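Local coordinates for protein MAU2 chromatid cohesion factor homolog (PDB 4XDN) that pairs with SCC2 to load cohesin onto chromosomes for sister chromatid cohesion and binds nucleosome-free promoters of ribosomal protein and tRNA genes, at residues V87-V92 against V126-R131; K357-I362 against Q377-I382; E433-L438 against L453-T458; G581-I586 against L612-V617. All blocks are in the same frame, centred on the assembly; numbering follows the deposited sequence.

Interaction 1: residues V87-V92 against V126-R131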
# COMPACT_ATOMS: atom_id res chain seq x y z
N VAL A 87 19.83 21.58 22.61
CA VAL A 87 18.60 21.85 23.34
C VAL A 87 17.43 22.10 22.39
O VAL A 87 16.34 21.55 22.58
CB VAL A 87 18.76 23.07 24.28
CG1 VAL A 87 17.41 23.47 24.90
CG2 VAL A 87 19.77 22.77 25.38
N THR A 88 17.65 22.92 21.38
CA THR A 88 16.60 23.28 20.44
C THR A 88 16.12 22.05 19.67
O THR A 88 14.92 21.86 19.50
CB THR A 88 17.08 24.34 19.44
OG1 THR A 88 17.45 25.53 20.15
CG2 THR A 88 15.98 24.69 18.44
N PHE A 89 17.06 21.22 19.23
CA PHE A 89 16.72 20.01 18.49
C PHE A 89 15.89 19.03 19.32
O PHE A 89 14.87 18.52 18.85
CB PHE A 89 17.99 19.31 17.99
CG PHE A 89 18.72 20.06 16.89
CD1 PHE A 89 18.05 20.94 16.05
CD2 PHE A 89 20.08 19.86 16.69
CE1 PHE A 89 18.72 21.61 15.04
CE2 PHE A 89 20.75 20.53 15.69
CZ PHE A 89 20.07 21.41 14.86
N GLU A 90 16.31 18.79 20.56
CA GLU A 90 15.58 17.89 21.45
C GLU A 90 14.18 18.43 21.73
O GLU A 90 13.20 17.69 21.70
CB GLU A 90 16.33 17.68 22.76
CG GLU A 90 17.58 16.83 22.63
CD GLU A 90 18.28 16.64 23.96
OE1 GLU A 90 17.68 16.05 24.88
OE2 GLU A 90 19.44 17.09 24.08
N MET A 91 14.11 19.73 22.01
CA MET A 91 12.83 20.38 22.26
C MET A 91 11.91 20.31 21.05
O MET A 91 10.75 19.90 21.17
CB MET A 91 13.05 21.84 22.66
CG MET A 91 11.77 22.66 22.69
SD MET A 91 12.03 24.37 23.15
CE MET A 91 10.44 25.03 22.67
N VAL A 92 12.42 20.74 19.90
CA VAL A 92 11.62 20.79 18.68
C VAL A 92 11.19 19.39 18.27
O VAL A 92 10.11 19.22 17.70
CB VAL A 92 12.42 21.46 17.53
CG1 VAL A 92 11.78 21.17 16.18
CG2 VAL A 92 12.50 22.96 17.76
N VAL A 126 28.41 22.98 10.38
CA VAL A 126 27.74 22.46 9.19
C VAL A 126 26.70 21.41 9.56
O VAL A 126 25.56 21.46 9.10
CB VAL A 126 28.75 21.87 8.18
CG1 VAL A 126 28.03 21.26 6.98
CG2 VAL A 126 29.72 22.94 7.72
N GLU A 127 27.09 20.45 10.40
CA GLU A 127 26.19 19.38 10.82
C GLU A 127 24.89 19.95 11.38
O GLU A 127 23.80 19.50 11.02
CB GLU A 127 26.85 18.50 11.88
CG GLU A 127 28.11 17.81 11.42
CD GLU A 127 28.77 17.02 12.53
OE1 GLU A 127 28.04 16.52 13.42
OE2 GLU A 127 30.02 16.89 12.52
N GLU A 128 25.01 20.95 12.25
CA GLU A 128 23.86 21.57 12.88
C GLU A 128 22.98 22.30 11.86
O GLU A 128 21.76 22.19 11.89
CB GLU A 128 24.29 22.54 13.98
CG GLU A 128 24.88 21.87 15.22
CD GLU A 128 26.32 21.39 15.04
OE1 GLU A 128 26.90 21.63 13.96
OE2 GLU A 128 26.86 20.79 15.98
N ILE A 129 23.62 23.03 10.95
CA ILE A 129 22.89 23.78 9.93
C ILE A 129 22.10 22.84 9.03
O ILE A 129 20.95 23.11 8.69
CB ILE A 129 23.85 24.65 9.09
CG1 ILE A 129 24.41 25.79 9.95
CG2 ILE A 129 23.14 25.24 7.87
CD1 ILE A 129 25.59 26.51 9.34
N MET A 130 22.72 21.73 8.64
CA MET A 130 22.07 20.78 7.75
C MET A 130 20.90 20.10 8.44
O MET A 130 19.92 19.74 7.79
CB MET A 130 23.07 19.73 7.25
CG MET A 130 24.19 20.30 6.39
SD MET A 130 23.61 21.53 5.21
CE MET A 130 23.42 20.54 3.77
N ARG A 131 21.00 19.93 9.76
CA ARG A 131 19.90 19.33 10.50
C ARG A 131 18.75 20.32 10.61
O ARG A 131 17.58 19.93 10.57
CB ARG A 131 20.35 18.88 11.90
CG ARG A 131 19.30 18.04 12.60
CD ARG A 131 19.86 17.23 13.76
NE ARG A 131 18.97 16.12 14.08
CZ ARG A 131 17.81 16.26 14.73
NH1 ARG A 131 17.40 17.46 15.12
NH2 ARG A 131 17.06 15.20 14.97
O HOH W 1 14.82 17.52 16.23

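Interaction 2: residues K357-I362 against Q377-I382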
# COMPACT_ATOMS: atom_id res chain seq x y z
N LYS A 357 -2.12 -9.89 18.64
CA LYS A 357 -1.12 -10.01 19.69
C LYS A 357 -0.05 -8.92 19.58
O LYS A 357 0.45 -8.42 20.59
CB LYS A 357 -0.46 -11.39 19.66
CG LYS A 357 -1.31 -12.49 20.28
CD LYS A 357 -0.60 -13.84 20.24
CE LYS A 357 -0.53 -14.48 21.63
NZ LYS A 357 0.39 -13.75 22.55
N LEU A 358 0.29 -8.54 18.35
CA LEU A 358 1.26 -7.48 18.12
C LEU A 358 0.73 -6.17 18.69
O LEU A 358 1.47 -5.39 19.29
CB LEU A 358 1.58 -7.33 16.64
CG LEU A 358 2.41 -8.45 16.00
CD1 LEU A 358 2.52 -8.23 14.49
CD2 LEU A 358 3.79 -8.54 16.62
N ILE A 359 -0.56 -5.93 18.49
CA ILE A 359 -1.22 -4.76 19.06
C ILE A 359 -1.20 -4.84 20.59
O ILE A 359 -0.82 -3.88 21.26
CB ILE A 359 -2.68 -4.64 18.57
CG1 ILE A 359 -2.71 -4.39 17.07
CG2 ILE A 359 -3.41 -3.51 19.31
CD1 ILE A 359 -4.08 -4.57 16.45
N LYS A 360 -1.61 -5.98 21.12
CA LYS A 360 -1.72 -6.18 22.56
C LYS A 360 -0.36 -6.06 23.26
O LYS A 360 -0.27 -5.46 24.33
CB LYS A 360 -2.35 -7.54 22.86
CG LYS A 360 -2.34 -7.93 24.33
CD LYS A 360 -3.15 -9.19 24.58
CE LYS A 360 -4.61 -8.89 24.87
NZ LYS A 360 -4.96 -9.16 26.29
N ASN A 361 0.67 -6.64 22.66
CA ASN A 361 1.99 -6.70 23.28
C ASN A 361 2.95 -5.62 22.77
O ASN A 361 4.17 -5.78 22.87
CB ASN A 361 2.61 -8.08 23.06
CG ASN A 361 1.75 -9.20 23.62
OD1 ASN A 361 1.43 -10.16 22.92
ND2 ASN A 361 1.36 -9.08 24.88
N ILE A 362 2.41 -4.53 22.25
CA ILE A 362 3.24 -3.44 21.75
C ILE A 362 4.03 -2.84 22.92
O ILE A 362 3.48 -2.64 24.01
CB ILE A 362 2.41 -2.36 21.03
CG1 ILE A 362 3.34 -1.37 20.33
CG2 ILE A 362 1.48 -1.65 22.01
CD1 ILE A 362 2.63 -0.48 19.33
N GLN A 377 -2.40 1.65 14.15
CA GLN A 377 -3.32 1.99 13.08
C GLN A 377 -3.04 1.12 11.85
O GLN A 377 -3.96 0.67 11.17
CB GLN A 377 -3.21 3.48 12.73
CG GLN A 377 -4.46 4.08 12.12
CD GLN A 377 -5.56 4.33 13.14
OE1 GLN A 377 -5.58 3.74 14.22
NE2 GLN A 377 -6.49 5.23 12.80
N THR A 378 -1.76 0.88 11.59
CA THR A 378 -1.34 -0.00 10.50
C THR A 378 -1.71 -1.45 10.82
O THR A 378 -2.13 -2.20 9.93
CB THR A 378 0.17 0.11 10.25
OG1 THR A 378 0.48 1.42 9.76
CG2 THR A 378 0.64 -0.92 9.23
N TYR A 379 -1.54 -1.84 12.08
CA TYR A 379 -1.94 -3.17 12.52
C TYR A 379 -3.43 -3.38 12.28
O TYR A 379 -3.85 -4.46 11.86
CB TYR A 379 -1.62 -3.37 14.01
CG TYR A 379 -0.16 -3.63 14.33
CD1 TYR A 379 0.64 -4.41 13.49
CD2 TYR A 379 0.42 -3.12 15.48
CE1 TYR A 379 1.96 -4.65 13.79
CE2 TYR A 379 1.75 -3.36 15.79
CZ TYR A 379 2.51 -4.13 14.94
OH TYR A 379 3.83 -4.37 15.23
N LYS A 380 -4.22 -2.35 12.55
CA LYS A 380 -5.67 -2.44 12.37
C LYS A 380 -6.03 -2.58 10.90
O LYS A 380 -6.99 -3.26 10.55
CB LYS A 380 -6.36 -1.22 12.98
CG LYS A 380 -6.43 -1.26 14.50
CD LYS A 380 -6.67 0.11 15.10
CE LYS A 380 -7.98 0.72 14.63
NZ LYS A 380 -8.22 2.06 15.24
N SER A 381 -5.24 -1.96 10.03
CA SER A 381 -5.47 -2.07 8.59
C SER A 381 -5.21 -3.50 8.13
O SER A 381 -5.89 -4.00 7.24
CB SER A 381 -4.58 -1.09 7.82
OG SER A 381 -3.23 -1.51 7.83
N ILE A 382 -4.22 -4.14 8.75
CA ILE A 382 -3.92 -5.54 8.44
C ILE A 382 -5.10 -6.41 8.84
O ILE A 382 -5.47 -7.32 8.10
CB ILE A 382 -2.64 -6.02 9.16
CG1 ILE A 382 -1.42 -5.30 8.58
CG2 ILE A 382 -2.48 -7.54 9.02
CD1 ILE A 382 -0.10 -5.61 9.27

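Interaction 3: residues E433-L438 against L453-T458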
# COMPACT_ATOMS: atom_id res chain seq x y z
N GLU A 433 -24.74 1.68 -12.59
CA GLU A 433 -24.63 2.94 -11.87
C GLU A 433 -23.68 2.83 -10.68
O GLU A 433 -23.00 3.79 -10.33
CB GLU A 433 -26.01 3.41 -11.39
CG GLU A 433 -25.99 4.76 -10.68
CD GLU A 433 -27.38 5.27 -10.33
OE1 GLU A 433 -28.36 4.53 -10.56
OE2 GLU A 433 -27.49 6.41 -9.84
N GLU A 434 -23.64 1.65 -10.06
CA GLU A 434 -22.77 1.44 -8.90
C GLU A 434 -21.32 1.41 -9.37
O GLU A 434 -20.46 2.08 -8.79
CB GLU A 434 -23.10 0.12 -8.17
CG GLU A 434 -24.54 -0.39 -8.29
CD GLU A 434 -25.54 0.48 -7.56
OE1 GLU A 434 -25.22 0.98 -6.46
OE2 GLU A 434 -26.66 0.65 -8.09
N TYR A 435 -21.06 0.63 -10.41
CA TYR A 435 -19.73 0.53 -10.98
C TYR A 435 -19.26 1.86 -11.55
O TYR A 435 -18.11 2.25 -11.38
CB TYR A 435 -19.70 -0.54 -12.08
CG TYR A 435 -19.69 -1.97 -11.58
CD1 TYR A 435 -18.87 -2.35 -10.53
CD2 TYR A 435 -20.52 -2.93 -12.15
CE1 TYR A 435 -18.86 -3.65 -10.07
CE2 TYR A 435 -20.52 -4.23 -11.69
CZ TYR A 435 -19.69 -4.59 -10.65
OH TYR A 435 -19.68 -5.89 -10.19
N THR A 436 -20.17 2.56 -12.23
CA THR A 436 -19.84 3.83 -12.86
C THR A 436 -19.42 4.86 -11.83
O THR A 436 -18.41 5.55 -12.00
CB THR A 436 -21.04 4.39 -13.67
OG1 THR A 436 -21.48 3.41 -14.61
CG2 THR A 436 -20.64 5.66 -14.41
N ARG A 437 -20.19 4.97 -10.75
CA ARG A 437 -19.88 5.92 -9.68
C ARG A 437 -18.56 5.58 -9.00
O ARG A 437 -17.83 6.47 -8.56
CB ARG A 437 -21.01 5.97 -8.65
CG ARG A 437 -22.23 6.77 -9.09
CD ARG A 437 -23.20 6.98 -7.94
NE ARG A 437 -23.61 5.73 -7.30
CZ ARG A 437 -23.02 5.19 -6.23
NH1 ARG A 437 -22.00 5.79 -5.64
NH2 ARG A 437 -23.48 4.04 -5.74
N LEU A 438 -18.26 4.29 -8.90
CA LEU A 438 -17.04 3.86 -8.25
C LEU A 438 -15.84 4.15 -9.14
O LEU A 438 -14.77 4.54 -8.66
CB LEU A 438 -17.10 2.37 -7.90
CG LEU A 438 -15.86 1.78 -7.23
CD1 LEU A 438 -15.41 2.63 -6.06
CD2 LEU A 438 -16.14 0.36 -6.76
N LEU A 453 -14.89 -0.87 -14.30
CA LEU A 453 -15.13 -0.60 -15.71
C LEU A 453 -15.29 -1.88 -16.51
O LEU A 453 -16.08 -1.93 -17.45
CB LEU A 453 -13.99 0.24 -16.30
CG LEU A 453 -13.97 1.73 -15.93
CD1 LEU A 453 -12.67 2.38 -16.40
CD2 LEU A 453 -15.17 2.46 -16.52
N LEU A 454 -14.54 -2.91 -16.14
CA LEU A 454 -14.58 -4.18 -16.86
C LEU A 454 -15.88 -4.92 -16.59
O LEU A 454 -16.50 -5.47 -17.51
CB LEU A 454 -13.38 -5.06 -16.48
CG LEU A 454 -12.02 -4.62 -17.03
CD1 LEU A 454 -10.91 -5.46 -16.43
CD2 LEU A 454 -11.99 -4.71 -18.55
N ASN A 455 -16.31 -4.95 -15.33
CA ASN A 455 -17.61 -5.51 -14.98
C ASN A 455 -18.71 -4.72 -15.67
O ASN A 455 -19.68 -5.29 -16.16
CB ASN A 455 -17.83 -5.51 -13.47
CG ASN A 455 -17.05 -6.60 -12.76
OD1 ASN A 455 -16.87 -7.70 -13.29
ND2 ASN A 455 -16.58 -6.30 -11.56
N CYS A 456 -18.55 -3.40 -15.70
CA CYS A 456 -19.53 -2.52 -16.33
C CYS A 456 -19.61 -2.80 -17.83
O CYS A 456 -20.69 -2.79 -18.41
CB CYS A 456 -19.17 -1.06 -16.08
SG CYS A 456 -20.39 0.12 -16.71
N TYR A 457 -18.46 -3.05 -18.44
CA TYR A 457 -18.40 -3.37 -19.86
C TYR A 457 -19.08 -4.70 -20.14
O TYR A 457 -19.83 -4.84 -21.11
CB TYR A 457 -16.95 -3.40 -20.36
CG TYR A 457 -16.81 -3.77 -21.82
CD1 TYR A 457 -16.70 -5.10 -22.21
CD2 TYR A 457 -16.80 -2.79 -22.80
CE1 TYR A 457 -16.58 -5.44 -23.55
CE2 TYR A 457 -16.67 -3.12 -24.14
CZ TYR A 457 -16.56 -4.45 -24.51
OH TYR A 457 -16.44 -4.78 -25.84
N THR A 458 -18.81 -5.68 -19.28
CA THR A 458 -19.38 -7.02 -19.41
C THR A 458 -20.90 -6.96 -19.37
O THR A 458 -21.57 -7.59 -20.19
CB THR A 458 -18.86 -7.94 -18.29
OG1 THR A 458 -17.44 -8.05 -18.37
CG2 THR A 458 -19.47 -9.34 -18.39

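Interaction 4: residues G581-I586 against L612-V617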
# COMPACT_ATOMS: atom_id res chain seq x y z
N GLY A 581 -11.52 -34.53 -31.95
CA GLY A 581 -11.08 -35.19 -30.74
C GLY A 581 -10.58 -34.21 -29.70
O GLY A 581 -10.86 -34.36 -28.52
N GLU A 582 -9.85 -33.20 -30.16
CA GLU A 582 -9.33 -32.16 -29.29
C GLU A 582 -10.46 -31.26 -28.77
O GLU A 582 -10.49 -30.91 -27.60
CB GLU A 582 -8.29 -31.31 -30.02
CG GLU A 582 -6.99 -32.05 -30.32
CD GLU A 582 -6.15 -32.29 -29.07
OE1 GLU A 582 -6.52 -31.78 -27.99
OE2 GLU A 582 -5.12 -32.98 -29.18
N ILE A 583 -11.37 -30.90 -29.66
CA ILE A 583 -12.49 -30.04 -29.30
C ILE A 583 -13.35 -30.71 -28.23
O ILE A 583 -13.77 -30.06 -27.27
CB ILE A 583 -13.37 -29.70 -30.53
CG1 ILE A 583 -12.59 -28.79 -31.49
CG2 ILE A 583 -14.66 -28.99 -30.11
CD1 ILE A 583 -13.21 -28.67 -32.87
N TYR A 584 -13.61 -32.00 -28.40
CA TYR A 584 -14.42 -32.75 -27.44
C TYR A 584 -13.76 -32.80 -26.06
O TYR A 584 -14.41 -32.61 -25.04
CB TYR A 584 -14.67 -34.17 -27.94
CG TYR A 584 -15.40 -35.04 -26.94
CD1 TYR A 584 -16.79 -35.05 -26.88
CD2 TYR A 584 -14.70 -35.84 -26.04
CE1 TYR A 584 -17.46 -35.83 -25.97
CE2 TYR A 584 -15.36 -36.62 -25.12
CZ TYR A 584 -16.74 -36.61 -25.09
OH TYR A 584 -17.41 -37.40 -24.17
N ALA A 585 -12.46 -33.08 -26.04
CA ALA A 585 -11.72 -33.20 -24.80
C ALA A 585 -11.72 -31.88 -24.03
O ALA A 585 -11.86 -31.86 -22.81
CB ALA A 585 -10.30 -33.66 -25.07
N ILE A 586 -11.58 -30.78 -24.76
CA ILE A 586 -11.55 -29.46 -24.15
C ILE A 586 -12.94 -29.06 -23.64
O ILE A 586 -13.07 -28.54 -22.54
CB ILE A 586 -11.06 -28.40 -25.16
CG1 ILE A 586 -9.62 -28.69 -25.57
CG2 ILE A 586 -11.14 -27.00 -24.56
CD1 ILE A 586 -9.22 -28.06 -26.88
N LEU A 612 -22.61 -30.28 -26.05
CA LEU A 612 -23.66 -31.09 -26.64
C LEU A 612 -23.50 -31.18 -28.16
O LEU A 612 -23.72 -32.23 -28.75
CB LEU A 612 -25.05 -30.52 -26.30
CG LEU A 612 -26.24 -31.22 -26.96
CD1 LEU A 612 -26.32 -32.69 -26.55
CD2 LEU A 612 -27.54 -30.51 -26.61
N MET A 613 -23.12 -30.06 -28.78
CA MET A 613 -22.88 -30.05 -30.22
C MET A 613 -21.77 -31.02 -30.57
O MET A 613 -21.92 -31.86 -31.46
CB MET A 613 -22.51 -28.64 -30.71
CG MET A 613 -23.59 -27.59 -30.51
SD MET A 613 -25.20 -28.08 -31.13
CE MET A 613 -26.20 -27.88 -29.65
N ASN A 614 -20.66 -30.90 -29.86
CA ASN A 614 -19.51 -31.76 -30.10
C ASN A 614 -19.86 -33.23 -29.92
O ASN A 614 -19.36 -34.09 -30.64
CB ASN A 614 -18.36 -31.35 -29.17
CG ASN A 614 -17.98 -29.89 -29.32
OD1 ASN A 614 -18.02 -29.34 -30.42
ND2 ASN A 614 -17.61 -29.26 -28.22
N CYS A 615 -20.74 -33.52 -28.96
CA CYS A 615 -21.25 -34.87 -28.78
C CYS A 615 -22.11 -35.26 -29.97
O CYS A 615 -21.99 -36.37 -30.50
CB CYS A 615 -22.07 -34.97 -27.49
SG CYS A 615 -21.11 -34.85 -25.97
N THR A 616 -22.98 -34.35 -30.39
CA THR A 616 -23.88 -34.58 -31.52
C THR A 616 -23.11 -34.84 -32.81
O THR A 616 -23.43 -35.76 -33.56
CB THR A 616 -24.83 -33.38 -31.73
OG1 THR A 616 -25.55 -33.13 -30.52
CG2 THR A 616 -25.81 -33.64 -32.87
N VAL A 617 -22.09 -34.03 -33.07
CA VAL A 617 -21.27 -34.18 -34.26
C VAL A 617 -20.51 -35.50 -34.22
O VAL A 617 -20.43 -36.22 -35.21
CB VAL A 617 -20.27 -33.00 -34.42
CG1 VAL A 617 -19.32 -33.24 -35.59
CG2 VAL A 617 -21.02 -31.70 -34.62

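Interaction 1: residues V87-V92 against V126-R131
Phe-89 and Arg-131 carry this contact, and their side chains run antiparallel to each other, side by side. The arginine lies over one face of the phenyl ring. Its CD sits 4.1 Å from the centroid of the Phe-89 ring, 20° off the normal, in a CH-pi contact. The guanidinium follows as an off-centre cation-pi partner, with Arg-131 CZ 4.9 Å from the same ring centroid. The two planes are 57° apart, so this is not a flat stack. Arg-131 starts with CG anti to its nitrogen (chi1 -170°) and stays extended as far as NE, which carries NH1 past the ring to within 3.4 Å of Phe-89 CG. A water then joins the two helices. It accepts from Arg-131 NH1 at 2.8 Å and donates to Phe-89 O at 2.8 Å. Near the ring plane, Phe-89 CZ meets the backbone carbonyl oxygen of Glu-128 at 3.5 Å. Arg-131 NE bonds to the backbone of the second protein chain, and an aromatic side chain of that chain meets Phe-89 edge-to-face. The contact is buried. It joins helix 81-98 to the start of helix 126-144, with Leu-112 of the intervening helix 102-119 also packed on Phe-89.

Interaction 2: residues K357-I362 against Q377-I382
This contact closes an antiparallel helical hairpin, where the C-terminal end of helix 339-360 meets the next helix, 369-398. Leu-358 and Ile-359 both lie on one side of Tyr-379, Leu-358 over the outer ring and Ile-359 by its CB. Leu-358 runs nearly perpendicular to the tyrosine and puts its CB over one ring face. That CB is 4.0 Å from the Tyr-379 ring centroid, 21° off the normal, and lies toward the rim. Farther out, Leu-358 CD1 touches Tyr-379 CE1 at 3.7 Å. Ile-359 works at the root of the tyrosine instead. Its CG1 is set beside its own nitrogen (chi1 -65°) and comes within 3.4 Å of Tyr-379 CB. The CD1 of Ile-359 adds a second touch on Tyr-379 CB at 3.7 Å and then grazes Lys-380. Lys-380 turns its amine outward, to a polar side chain of the second protein chain. Glu-319 of helix 317-331 touches both Leu-358 and Tyr-379. The loop after the helix runs on to Ile-362, whose O accepts from Asn-48 ND2. The direct touches are essentially apolar and CH-pi. Between these segments the tyrosine is therefore gripped by shape and dispersion, through its CB and one face.

Interaction 3: residues E433-L438 against L453-T458
Tyr-435, on helix 432-440, and Asn-455, on helix 446-466, form a CH-pi contact. Asn-455 CB lies over one face of the Tyr-435 ring, 3.7 Å from its centroid, displaced toward the rim. The amide and ring planes are 37° apart. Both residues turn their CG beside their own nitrogen (chi1 -76° in each), which lets the amide run out along the ring toward the hydroxyl.

The polar ends come close without bonding to each other. Tyr-435 OH and Asn-455 ND2 are 3.4 Å apart, at a poor angle. Tyr-435 OH bonds instead to Gln-425 OE1. The other amide atom, Asn-455 OD1, accepts from the backbone of the second protein chain.

The apolar touch is looser. Tyr-435 CB and Cys-456 CB are 4.1 Å apart. Separately, Cys-456 SG makes a long van der Waals approach at the margin of the contact, 4.1 Å from Thr-436 OG1. That hydroxyl is hydrogen-bonded to Val-432 O.

The axes of the two segments approach to 8.9 Å and run roughly antiparallel, at 149°. Helix 415-426 backs the pair, with Ala-421 and Met-422 against Tyr-435. Helix 472-490 packs on Leu-453 and Leu-454, and helix 499-513 on Leu-454, Tyr-457 and Thr-458.

Interaction 4: residues G581-I586 against L612-V617
Asn-614 meets Ile-583 where these two helices come near each other, with CA atoms of Tyr-584 and Asn-614 only 5.8 Å apart. From its helix, Asn-614 points CB at segment 581-586. CG, turned beside the asparagine's own nitrogen (chi1 -57°), then meets Ile-583 CG2 at 3.5 Å. At the tip, OD1 lies 3.4 Å from the same Ile-583 CG2. The other branch, ND2, is 3.5 Å from that methyl. One methyl therefore sits almost equally far from all three atoms of the amide. Ile-583 CG2 lies over a face of the Asn-614 amide, roughly 30° off the plane normal at CG. The two side chains are nearly perpendicular. The amide is not bonded across the pair of segments, but ND2 makes a weak hydrogen bond to Ser-587 OG, one turn beyond Ile-583. That bond may help fix the rotation of the amide.

Beside this pair, Cys-615 SG comes up in the plane of the Tyr-584 ring. It is 3.8 Å from Tyr-584 CE1, an edge-on sulfur-aromatic contact. Tyr-584 has CG anti to its nitrogen (chi1 175°), which brings the ring nearer to the cysteine.

The contact joins helix 580-593 to helix 601-618, far from the centre of the chain. Tyr-584 also meets His-611 and makes a cation-pi contact with Arg-620. Helix 621-638 packs on Cys-615 through Asp-623 and Val-624.

In the fold
From the N terminus, the four contacts follow in series; none nests or crosses. Interaction 1 closes a span of 33 residues that includes helix 102-119, so it ties together helices that are not consecutive. Interactions 2 and 3 each close a 14-residue span and join consecutive helices. Interaction 4 closes 25 residues near the C terminus, again between consecutive helices. Neighbouring contacts lie 33 to 36 Å apart between centres, while interactions 1 and 4 are 78 Å apart on opposite sides of the chain's centre. They thus mark points along one elongated, mainly helical array, consistent with a TPR-like superhelix. The second protein chain comes within reach of all four.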